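PDB 3OG2: beta-galactosidase from Trichoderma reesei, which probably hydrolyses terminal non-reducing beta-D-galactose residues in beta-D-galactosides, as a member of glycoside hydrolase family 35. Local coordinates for residues K508-I519 against Q530-Q541. Numbering follows the deposited sequence.
Sequences KAKKIEGSNVTI and QWTASSARQVVQ
Gln538 folds into the turn 514-517. Gln538 CB sits 3.9 Å from Glu513 O and 4.1 Å from Val517 CG1; with CG anti to the carbonyl carbon and a kink at chi2 (-66°), CD comes against Gly514 CA and Asn516 CB. At the tip, Gln538 OE1 accepts from Asn516 N (2.8 Å) and Val517 N (3.1 Å), both tilted onto one face of the amide, while NE2 donates to Ala536 O and to a water that also meets Ser515 N. A leucine here would probably leave those two turn N-H groups without their acceptor and the turn freer to shift. Asn516 OD1 in turn takes Thr532 N almost straight (2.7 Å, 177°). At the other end of the turn, Arg537 grips Glu513 side-on: NE meets OE1 (2.9 Å) from above the carboxylate plane, and NH2 meets OE2 on its syn side (3.0 Å), the two planes 35° apart; NH1 pairs with Glu613. Val540 CG2 packs on Val517 CG1 (3.9 Å), and Val540 CG1 meets Ile519 CD1 tip to tip. Ile512 N and Glu513 N both donate to Val539 O, a classic beta bulge in edge strand 510-513, and the turn leads from this mixed sheet to hairpin 518-532 of an antiparallel sheet.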
ATOM      1  N   LYS A 508     -24.007 -13.627  42.987  1.00 29.87           N
ATOM      2  CA  LYS A 508     -22.722 -12.977  43.209  1.00 27.85           C
ATOM      3  C   LYS A 508     -21.704 -13.307  42.138  1.00 23.10           C
ATOM      4  O   LYS A 508     -21.900 -14.251  41.381  1.00 22.73           O
ATOM      5  CB  LYS A 508     -22.071 -13.461  44.505  1.00 31.96           C
ATOM      6  CG  LYS A 508     -22.281 -14.967  44.628  1.00 37.15           C
ATOM      7  CD  LYS A 508     -22.044 -15.384  46.079  1.00 47.97           C
ATOM      8  CE  LYS A 508     -22.109 -16.894  46.255  1.00 54.82           C
ATOM      9  NZ  LYS A 508     -20.777 -17.542  46.314  1.00 58.02           N
ATOM     10  N   ALA A 509     -20.641 -12.511  42.151  1.00 20.03           N
ATOM     11  CA  ALA A 509     -19.595 -12.746  41.176  1.00 18.69           C
ATOM     12  C   ALA A 509     -18.993 -14.133  41.316  1.00 18.21           C
ATOM     13  O   ALA A 509     -18.878 -14.649  42.425  1.00 22.51           O
ATOM     14  CB  ALA A 509     -18.527 -11.670  41.371  1.00 22.95           C
ATOM     15  N   LYS A 510     -18.569 -14.710  40.189  1.00 16.66           N
ATOM     16  CA  LYS A 510     -17.882 -16.009  40.222  1.00 17.72           C
ATOM     17  C   LYS A 510     -16.548 -15.892  39.495  1.00 16.92           C
ATOM     18  O   LYS A 510     -16.510 -15.507  38.344  1.00 17.28           O
ATOM     19  CB  LYS A 510     -18.749 -17.115  39.609  1.00 20.91           C
ATOM     20  CG  LYS A 510     -18.203 -18.522  39.811  1.00 35.08           C
ATOM     21  CD  LYS A 510     -19.127 -19.631  39.329  1.00 42.40           C
ATOM     22  CE  LYS A 510     -18.380 -20.918  39.043  1.00 56.86           C
ATOM     23  NZ  LYS A 510     -17.398 -21.249  40.116  1.00 79.95           N
ATOM     24  N   LYS A 511     -15.467 -16.226  40.185  1.00 18.06           N
ATOM     25  CA  LYS A 511     -14.146 -16.238  39.575  1.00 16.55           C
ATOM     26  C   LYS A 511     -13.991 -17.535  38.812  1.00 16.68           C
ATOM     27  O   LYS A 511     -14.145 -18.572  39.441  1.00 23.71           O
ATOM     28  CB  LYS A 511     -13.042 -16.140  40.620  1.00 21.09           C
ATOM     29  CG  LYS A 511     -13.004 -14.805  41.333  1.00 24.58           C
ATOM     30  CD  LYS A 511     -11.875 -14.722  42.365  1.00 33.00           C
ATOM     31  CE  LYS A 511     -11.927 -13.311  42.949  1.00 38.36           C
ATOM     32  NZ  LYS A 511     -10.896 -13.040  43.969  1.00 47.97           N
ATOM     33  N   ILE A 512     -13.714 -17.467  37.546  1.00 13.44           N
ATOM     34  CA  ILE A 512     -13.621 -18.680  36.732  1.00 13.83           C
ATOM     35  C   ILE A 512     -12.175 -19.048  36.456  1.00 13.58           C
ATOM     36  O   ILE A 512     -11.807 -20.237  36.560  1.00 17.95           O
ATOM     37  CB  ILE A 512     -14.375 -18.490  35.409  1.00 14.82           C
ATOM     38  CG1 ILE A 512     -15.803 -17.971  35.621  1.00 16.08           C
ATOM     39  CG2 ILE A 512     -14.406 -19.759  34.564  1.00 18.83           C
ATOM     40  CD1 ILE A 512     -16.669 -19.003  36.309  1.00 19.70           C
ATOM     41  N   GLU A 513     -11.362 -18.058  36.094  1.00 13.42           N
ATOM     42  CA  GLU A 513      -9.952 -18.255  35.865  1.00 13.61           C
ATOM     43  C   GLU A 513      -9.139 -17.141  36.542  1.00 12.68           C
ATOM     44  O   GLU A 513      -9.565 -15.976  36.527  1.00 14.68           O
ATOM     45  CB  GLU A 513      -9.552 -18.164  34.369  1.00 14.57           C
ATOM     46  CG  GLU A 513     -10.219 -19.154  33.465  1.00 15.92           C
ATOM     47  CD  GLU A 513      -9.726 -19.047  32.025  1.00 19.27           C
ATOM     48  OE1 GLU A 513      -8.810 -18.264  31.651  1.00 16.42           O
ATOM     49  OE2 GLU A 513     -10.294 -19.801  31.190  1.00 18.72           O
ATOM     50  N   GLY A 514      -8.008 -17.531  37.080  1.00 15.33           N
ATOM     51  CA  GLY A 514      -7.022 -16.541  37.510  1.00 17.26           C
ATOM     52  C   GLY A 514      -7.005 -16.356  39.015  1.00 16.67           C
ATOM     53  O   GLY A 514      -7.995 -16.627  39.701  1.00 22.04           O
ATOM     54  N   SER A 515      -5.885 -15.890  39.533  1.00 18.02           N
ATOM     55  CA  SER A 515      -5.856 -15.689  40.978  1.00 20.28           C
ATOM     56  C   SER A 515      -5.461 -14.272  41.302  1.00 19.00           C
ATOM     57  O   SER A 515      -5.072 -13.981  42.442  1.00 23.38           O
ATOM     58  CB  SER A 515      -4.875 -16.645  41.663  1.00 23.55           C
ATOM     59  OG  SER A 515      -3.653 -16.662  40.977  1.00 33.79           O
ATOM     60  N   ASN A 516      -5.545 -13.427  40.286  1.00 19.43           N
ATOM     61  CA  ASN A 516      -5.084 -12.055  40.509  1.00 18.71           C
ATOM     62  C   ASN A 516      -6.249 -11.125  40.670  1.00 16.98           C
ATOM     63  O   ASN A 516      -6.234 -10.177  41.437  1.00 21.62           O
ATOM     64  CB  ASN A 516      -4.199 -11.742  39.299  1.00 27.83           C
ATOM     65  CG  ASN A 516      -3.828 -10.305  39.413  1.00 27.96           C
ATOM     66  OD1 ASN A 516      -4.525  -9.485  38.825  1.00 36.61           O
ATOM     67  ND2 ASN A 516      -2.774 -10.112  40.205  1.00 34.12           N
ATOM     68  N   VAL A 517      -7.329 -11.299  39.987  1.00 15.28           N
ATOM     69  CA  VAL A 517      -8.452 -10.361  40.030  1.00 16.80           C
ATOM     70  C   VAL A 517      -9.061 -10.284  41.428  1.00 18.87           C
ATOM     71  O   VAL A 517      -9.245 -11.281  42.143  1.00 19.98           O
ATOM     72  CB  VAL A 517      -9.469 -10.774  38.927  1.00 18.24           C
ATOM     73  CG1 VAL A 517      -9.916 -12.216  39.091  1.00 20.22           C
ATOM     74  CG2 VAL A 517     -10.659  -9.810  38.966  1.00 21.78           C
ATOM     75  N   THR A 518      -9.392  -9.064  41.858  1.00 21.21           N
ATOM     76  CA  THR A 518     -10.155  -8.886  43.088  1.00 22.89           C
ATOM     77  C   THR A 518     -11.491  -8.246  42.771  1.00 23.97           C
ATOM     78  O   THR A 518     -11.630  -7.475  41.804  1.00 28.78           O
ATOM     79  CB  THR A 518      -9.437  -8.019  44.126  1.00 26.33           C
ATOM     80  OG1 THR A 518      -9.292  -6.740  43.551  1.00 31.85           O
ATOM     81  CG2 THR A 518      -8.023  -8.520  44.425  1.00 27.16           C
ATOM     82  N   ILE A 519     -12.469  -8.499  43.642  1.00 19.50           N
ATOM     83  CA  ILE A 519     -13.815  -8.102  43.346  1.00 19.41           C
ATOM     84  C   ILE A 519     -14.420  -7.530  44.604  1.00 18.99           C
ATOM     85  O   ILE A 519     -14.388  -8.184  45.638  1.00 21.14           O
ATOM     86  CB  ILE A 519     -14.682  -9.298  42.875  1.00 20.05           C
ATOM     87  CG1 ILE A 519     -14.143 -10.055  41.680  1.00 23.31           C
ATOM     88  CG2 ILE A 519     -16.085  -8.768  42.607  1.00 25.32           C
ATOM     89  CD1 ILE A 519     -14.662 -11.440  41.502  1.00 29.71           C
ATOM     90  N   GLN A 530     -10.606  -5.232  40.082  1.00 12.61           N
ATOM     91  CA  GLN A 530      -9.254  -4.781  39.846  1.00 12.75           C
ATOM     92  C   GLN A 530      -8.405  -5.974  39.404  1.00 15.02           C
ATOM     93  O   GLN A 530      -8.569  -7.089  39.922  1.00 18.87           O
ATOM     94  CB  GLN A 530      -8.693  -4.184  41.143  1.00 19.48           C
ATOM     95  CG  GLN A 530      -7.608  -3.171  40.901  1.00 23.33           C
ATOM     96  CD  GLN A 530      -7.319  -2.427  42.193  1.00 21.92           C
ATOM     97  OE1 GLN A 530      -6.655  -3.061  42.983  1.00 24.69           O
ATOM     98  NE2 GLN A 530      -7.784  -1.222  42.334  1.00 15.60           N
ATOM     99  N   TRP A 531      -7.470  -5.769  38.478  1.00 14.45           N
ATOM    100  CA  TRP A 531      -6.657  -6.885  38.065  1.00 14.08           C
ATOM    101  C   TRP A 531      -5.357  -6.301  37.528  1.00 11.93           C
ATOM    102  O   TRP A 531      -5.361  -5.139  37.074  1.00 13.09           O
ATOM    103  CB  TRP A 531      -7.385  -7.702  37.000  1.00 19.21           C
ATOM    104  CG  TRP A 531      -7.938  -6.865  35.839  1.00 24.25           C
ATOM    105  CD1 TRP A 531      -8.912  -5.914  35.717  1.00 24.31           C
ATOM    106  CD2 TRP A 531      -7.457  -6.945  34.492  1.00 18.31           C
ATOM    107  NE1 TRP A 531      -9.033  -5.450  34.406  1.00 19.25           N
ATOM    108  CE2 TRP A 531      -8.174  -6.042  33.618  1.00 18.25           C
ATOM    109  CE3 TRP A 531      -6.429  -7.770  33.924  1.00 19.00           C
ATOM    110  CZ2 TRP A 531      -7.932  -5.909  32.255  1.00 13.55           C
ATOM    111  CZ3 TRP A 531      -6.218  -7.611  32.594  1.00 17.42           C
ATOM    112  CH2 TRP A 531      -6.927  -6.739  31.794  1.00 16.59           C
ATOM    113  N   THR A 532      -4.297  -7.082  37.577  1.00 14.54           N
ATOM    114  CA  THR A 532      -3.042  -6.645  36.973  1.00 14.54           C
ATOM    115  C   THR A 532      -2.758  -7.521  35.768  1.00 13.87           C
ATOM    116  O   THR A 532      -2.710  -8.748  35.904  1.00 17.65           O
ATOM    117  CB  THR A 532      -1.894  -6.741  38.005  1.00 17.89           C
ATOM    118  OG1 THR A 532      -2.171  -5.800  39.053  1.00 20.79           O
ATOM    119  CG2 THR A 532      -0.574  -6.342  37.368  1.00 17.20           C
ATOM    120  N   ALA A 533      -2.641  -6.904  34.596  1.00 11.00           N
ATOM    121  CA  ALA A 533      -2.522  -7.695  33.369  1.00 10.46           C
ATOM    122  C   ALA A 533      -1.217  -8.477  33.345  1.00 11.58           C
ATOM    123  O   ALA A 533      -0.147  -8.044  33.793  1.00 13.39           O
ATOM    124  CB  ALA A 533      -2.628  -6.718  32.209  1.00 13.28           C
ATOM    125  N   SER A 534      -1.345  -9.702  32.794  1.00 12.19           N
ATOM    126  CA  SER A 534      -0.186 -10.588  32.722  1.00 12.72           C
ATOM    127  C   SER A 534      -0.481 -11.615  31.668  1.00 13.24           C
ATOM    128  O   SER A 534      -1.551 -11.596  31.080  1.00 13.27           O
ATOM    129  CB  SER A 534       0.109 -11.284  34.058  1.00 14.12           C
ATOM    130  OG  SER A 534      -0.867 -12.307  34.293  1.00 14.35           O
ATOM    131  N   SER A 535       0.446 -12.548  31.455  1.00 14.80           N
ATOM    132  CA  SER A 535       0.165 -13.585  30.450  1.00 15.30           C
ATOM    133  C   SER A 535      -0.868 -14.573  30.927  1.00 13.60           C
ATOM    134  O   SER A 535      -1.298 -15.431  30.145  1.00 16.86           O
ATOM    135  CB  SER A 535       1.477 -14.299  30.124  1.00 20.12           C
ATOM    136  OG  SER A 535       1.949 -14.826  31.345  1.00 25.94           O
ATOM    137  N   ALA A 536      -1.265 -14.481  32.202  1.00 12.81           N
ATOM    138  CA  ALA A 536      -2.305 -15.359  32.723  1.00 13.40           C
ATOM    139  C   ALA A 536      -3.677 -14.705  32.648  1.00 13.33           C
ATOM    140  O   ALA A 536      -3.942 -13.723  33.345  1.00 12.43           O
ATOM    141  CB  ALA A 536      -1.996 -15.720  34.166  1.00 17.05           C
ATOM    142  N   ARG A 537      -4.574 -15.221  31.821  1.00 12.06           N
ATOM    143  CA  ARG A 537      -5.876 -14.615  31.682  1.00 10.66           C
ATOM    144  C   ARG A 537      -6.684 -14.716  32.974  1.00 11.04           C
ATOM    145  O   ARG A 537      -6.621 -15.720  33.700  1.00 13.26           O
ATOM    146  CB  ARG A 537      -6.616 -15.378  30.543  1.00 12.43           C
ATOM    147  CG  ARG A 537      -8.012 -14.842  30.324  1.00 11.63           C
ATOM    148  CD  ARG A 537      -8.651 -15.328  29.023  1.00 11.81           C
ATOM    149  NE  ARG A 537      -9.067 -16.744  29.230  1.00 11.08           N
ATOM    150  CZ  ARG A 537      -9.522 -17.473  28.207  1.00 10.91           C
ATOM    151  NH1 ARG A 537      -9.603 -16.978  26.959  1.00 12.08           N
ATOM    152  NH2 ARG A 537      -9.900 -18.720  28.386  1.00 12.42           N
ATOM    153  N   GLN A 538      -7.455 -13.688  33.299  1.00 10.76           N
ATOM    154  CA  GLN A 538      -8.416 -13.741  34.369  1.00 10.28           C
ATOM    155  C   GLN A 538      -9.828 -13.777  33.745  1.00  9.45           C
ATOM    156  O   GLN A 538     -10.064 -13.098  32.735  1.00  9.89           O
ATOM    157  CB  GLN A 538      -8.333 -12.504  35.276  1.00 10.40           C
ATOM    158  CG  GLN A 538      -6.919 -12.093  35.640  1.00 12.14           C
ATOM    159  CD  GLN A 538      -6.210 -13.120  36.497  1.00 12.17           C
ATOM    160  OE1 GLN A 538      -6.646 -13.305  37.665  1.00 14.33           O
ATOM    161  NE2 GLN A 538      -5.120 -13.730  35.995  1.00 13.56           N
ATOM    162  N   VAL A 539     -10.736 -14.529  34.338  1.00 10.08           N
ATOM    163  CA  VAL A 539     -12.090 -14.578  33.790  1.00  9.91           C
ATOM    164  C   VAL A 539     -13.024 -14.534  34.990  1.00 10.33           C
ATOM    165  O   VAL A 539     -12.860 -15.314  35.929  1.00 11.93           O
ATOM    166  CB  VAL A 539     -12.370 -15.844  32.958  1.00 10.02           C
ATOM    167  CG1 VAL A 539     -13.809 -15.849  32.394  1.00 11.92           C
ATOM    168  CG2 VAL A 539     -11.383 -16.001  31.811  1.00 11.40           C
ATOM    169  N   VAL A 540     -14.009 -13.658  34.937  1.00  9.90           N
ATOM    170  CA  VAL A 540     -15.025 -13.530  35.967  1.00 10.54           C
ATOM    171  C   VAL A 540     -16.409 -13.521  35.315  1.00 10.33           C
ATOM    172  O   VAL A 540     -16.612 -12.899  34.265  1.00 12.25           O
ATOM    173  CB  VAL A 540     -14.835 -12.237  36.808  1.00 12.56           C
ATOM    174  CG1 VAL A 540     -15.997 -12.061  37.803  1.00 16.53           C
ATOM    175  CG2 VAL A 540     -13.487 -12.269  37.510  1.00 14.44           C
ATOM    176  N   GLN A 541     -17.343 -14.215  35.946  1.00 11.61           N
ATOM    177  CA  GLN A 541     -18.732 -14.233  35.512  1.00 11.13           C
ATOM    178  C   GLN A 541     -19.594 -13.435  36.499  1.00 11.67           C
ATOM    179  O   GLN A 541     -19.531 -13.664  37.714  1.00 13.87           O
ATOM    180  CB  GLN A 541     -19.250 -15.667  35.447  1.00 13.64           C
ATOM    181  CG  GLN A 541     -20.724 -15.648  35.030  1.00 16.75           C
ATOM    182  CD  GLN A 541     -21.259 -17.041  34.823  1.00 34.21           C
ATOM    183  OE1 GLN A 541     -20.531 -17.982  35.138  1.00 39.40           O
ATOM    184  NE2 GLN A 541     -22.490 -17.175  34.321  1.00 44.43           N
TER
HETATM  185  O   HOH W   1     -22.446 -14.517  38.824  1.00 31.75           O
HETATM  186  O   HOH W   2      -3.660 -15.696  37.728  1.00 19.05           O
HETATM  187  O   HOH W   3      -5.814  -7.316  41.508  1.00 31.91           O
HETATM  188  O   HOH W   4      -3.506  -6.970  40.924  1.00 44.44           O
HETATM  189  O   HOH W   5      -6.254  -5.822  43.300  1.00 45.17           O